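Local coordinates for DUF1116 domain-containing protein (Enterococcus faecalis, PDB 3CLQ), which is of unknown function but belongs to the AllG family, named for a subunit of oxamate carbamoyltransferase, at residues B[312-318]-B[365-369]. Residues are numbered along the deposited sequence; the frame is centred on the assembly and turned at random.
Sequences TYGVGGF and IPTGI
F318 packs its ring against P366 and the CD1 end of I369. Its CD1 is 3.8 Å from P366 CG, and its CZ is 3.6 Å from I369 CD1. P366 O lies near the ring plane, at the edge, 3.7 Å from F318 CD1. Helix 309-313 ends at Y313, and G314 leaves it with phi/psi 130/2. G314 CA then sits 3.3 Å from P366 O, where a CB would clash. G314 CA and T367 CA are 5.0 Å apart; T312 CA and I369 CA are 6.8 Å apart. Y313, with chi1 t, brings CE2 to 3.7 Å from I365 CD1. I369 CD1 also lies 3.8 Å from T312 CA. The contact packs a helix end and the turn after it against strand 363-369, the middle strand of a three-stranded antiparallel sheet. T312 OG1 hydrogen-bonds to A308 O, and T367 OG1 to K350 O. No hydrogen bond joins the two segments, so the contact itself rests on buried apolar packing and close backbone fit.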
ATOM      1  N   THR B 312     -20.685  -6.069   4.858  1.00 53.54           N
ATOM      2  CA  THR B 312     -21.873  -6.448   4.073  1.00 53.02           C
ATOM      3  C   THR B 312     -21.466  -6.713   2.636  1.00 53.82           C
ATOM      4  O   THR B 312     -22.094  -7.518   1.977  1.00 55.16           O
ATOM      5  CB  THR B 312     -23.031  -5.399   4.054  1.00 52.10           C
ATOM      6  OG1 THR B 312     -23.491  -5.130   5.374  1.00 50.28           O
ATOM      7  CG2 THR B 312     -24.214  -5.934   3.264  1.00 52.02           C
ATOM      8  N   TYR B 313     -20.418  -6.017   2.175  1.00 54.06           N
ATOM      9  CA  TYR B 313     -19.887  -6.090   0.812  1.00 53.49           C
ATOM     10  C   TYR B 313     -18.924  -7.260   0.604  1.00 53.09           C
ATOM     11  O   TYR B 313     -18.816  -7.799  -0.493  1.00 53.43           O
ATOM     12  CB  TYR B 313     -19.136  -4.796   0.471  1.00 54.54           C
ATOM     13  CG  TYR B 313     -18.527  -4.787  -0.936  1.00 54.83           C
ATOM     14  CD1 TYR B 313     -19.322  -4.630  -2.065  1.00 54.86           C
ATOM     15  CD2 TYR B 313     -17.171  -4.969  -1.125  1.00 54.80           C
ATOM     16  CE1 TYR B 313     -18.770  -4.643  -3.341  1.00 55.41           C
ATOM     17  CE2 TYR B 313     -16.604  -4.978  -2.381  1.00 54.61           C
ATOM     18  CZ  TYR B 313     -17.400  -4.813  -3.488  1.00 55.49           C
ATOM     19  OH  TYR B 313     -16.820  -4.804  -4.747  1.00 55.71           O
ATOM     20  N   GLY B 314     -18.190  -7.608   1.646  1.00 52.71           N
ATOM     21  CA  GLY B 314     -17.283  -8.737   1.618  1.00 52.21           C
ATOM     22  C   GLY B 314     -15.934  -8.304   2.129  1.00 52.55           C
ATOM     23  O   GLY B 314     -14.994  -9.083   2.174  1.00 51.97           O
ATOM     24  N   VAL B 315     -15.828  -7.047   2.526  1.00 53.10           N
ATOM     25  CA  VAL B 315     -14.552  -6.591   2.984  1.00 54.13           C
ATOM     26  C   VAL B 315     -14.549  -6.273   4.508  1.00 55.48           C
ATOM     27  O   VAL B 315     -15.422  -6.756   5.236  1.00 57.34           O
ATOM     28  CB  VAL B 315     -13.997  -5.550   1.989  1.00 54.84           C
ATOM     29  CG1 VAL B 315     -14.236  -4.134   2.441  1.00 55.49           C
ATOM     30  CG2 VAL B 315     -12.570  -5.817   1.761  1.00 55.40           C
ATOM     31  N   GLY B 316     -13.568  -5.546   5.037  1.00 56.08           N
ATOM     32  CA  GLY B 316     -13.501  -5.374   6.500  1.00 55.35           C
ATOM     33  C   GLY B 316     -13.180  -6.666   7.245  1.00 56.37           C
ATOM     34  O   GLY B 316     -12.220  -7.362   6.925  1.00 56.14           O
ATOM     35  N   GLY B 317     -13.980  -7.002   8.250  1.00 56.44           N
ATOM     36  CA  GLY B 317     -13.743  -8.230   9.003  1.00 55.78           C
ATOM     37  C   GLY B 317     -13.873  -9.493   8.168  1.00 55.94           C
ATOM     38  O   GLY B 317     -13.223 -10.519   8.450  1.00 55.01           O
ATOM     39  N   PHE B 318     -14.717  -9.432   7.140  1.00 56.15           N
ATOM     40  CA  PHE B 318     -14.847 -10.552   6.215  1.00 56.24           C
ATOM     41  C   PHE B 318     -13.513 -10.772   5.506  1.00 55.95           C
ATOM     42  O   PHE B 318     -13.153 -11.896   5.179  1.00 55.84           O
ATOM     43  CB  PHE B 318     -15.954 -10.276   5.199  1.00 57.05           C
ATOM     44  CG  PHE B 318     -17.337 -10.686   5.661  1.00 57.84           C
ATOM     45  CD1 PHE B 318     -18.205 -11.342   4.800  1.00 57.44           C
ATOM     46  CD2 PHE B 318     -17.776 -10.404   6.947  1.00 57.93           C
ATOM     47  CE1 PHE B 318     -19.474 -11.718   5.213  1.00 57.59           C
ATOM     48  CE2 PHE B 318     -19.050 -10.776   7.365  1.00 57.92           C
ATOM     49  CZ  PHE B 318     -19.899 -11.435   6.497  1.00 57.62           C
ATOM     50  N   ILE B 365     -13.403 -12.262  -2.286  1.00 53.23           N
ATOM     51  CA  ILE B 365     -14.027 -11.957  -1.021  1.00 52.83           C
ATOM     52  C   ILE B 365     -15.425 -12.596  -0.944  1.00 54.10           C
ATOM     53  O   ILE B 365     -16.063 -12.800  -1.980  1.00 54.66           O
ATOM     54  CB  ILE B 365     -14.096 -10.477  -0.832  1.00 51.58           C
ATOM     55  CG1 ILE B 365     -14.709  -9.827  -2.076  1.00 51.86           C
ATOM     56  CG2 ILE B 365     -12.709  -9.957  -0.636  1.00 51.39           C
ATOM     57  CD1 ILE B 365     -15.144  -8.383  -1.863  1.00 51.40           C
ATOM     58  N   PRO B 366     -15.895 -12.931   0.276  1.00 54.20           N
ATOM     59  CA  PRO B 366     -17.185 -13.619   0.384  1.00 54.59           C
ATOM     60  C   PRO B 366     -18.331 -12.642   0.298  1.00 55.26           C
ATOM     61  O   PRO B 366     -18.478 -11.775   1.161  1.00 55.25           O
ATOM     62  CB  PRO B 366     -17.140 -14.267   1.759  1.00 54.39           C
ATOM     63  CG  PRO B 366     -16.061 -13.532   2.526  1.00 55.17           C
ATOM     64  CD  PRO B 366     -15.278 -12.668   1.588  1.00 54.23           C
ATOM     65  N   THR B 367     -19.145 -12.790  -0.743  1.00 55.35           N
ATOM     66  CA  THR B 367     -20.192 -11.819  -1.037  1.00 55.47           C
ATOM     67  C   THR B 367     -21.612 -12.363  -0.908  1.00 54.88           C
ATOM     68  O   THR B 367     -21.909 -13.458  -1.387  1.00 54.67           O
ATOM     69  CB  THR B 367     -20.082 -11.359  -2.484  1.00 55.59           C
ATOM     70  OG1 THR B 367     -18.740 -11.529  -2.930  1.00 56.57           O
ATOM     71  CG2 THR B 367     -20.491  -9.927  -2.616  1.00 56.18           C
ATOM     72  N   GLY B 368     -22.495 -11.552  -0.318  1.00 54.13           N
ATOM     73  CA  GLY B 368     -23.911 -11.838  -0.309  1.00 52.53           C
ATOM     74  C   GLY B 368     -24.293 -12.664   0.892  1.00 52.36           C
ATOM     75  O   GLY B 368     -24.622 -13.845   0.764  1.00 51.82           O
ATOM     76  N   ILE B 369     -24.218 -12.022   2.057  1.00 51.96           N
ATOM     77  CA  ILE B 369     -24.705 -12.577   3.312  1.00 51.96           C
ATOM     78  C   ILE B 369     -26.152 -12.937   3.158  1.00 52.83           C
ATOM     79  O   ILE B 369     -26.988 -12.064   2.907  1.00 54.03           O
ATOM     80  CB  ILE B 369     -24.631 -11.558   4.463  1.00 50.78           C
ATOM     81  CG1 ILE B 369     -23.164 -11.233   4.773  1.00 50.71           C
ATOM     82  CG2 ILE B 369     -25.287 -12.137   5.672  1.00 48.99           C
ATOM     83  CD1 ILE B 369     -22.925  -9.859   5.338  1.00 50.47           C
TER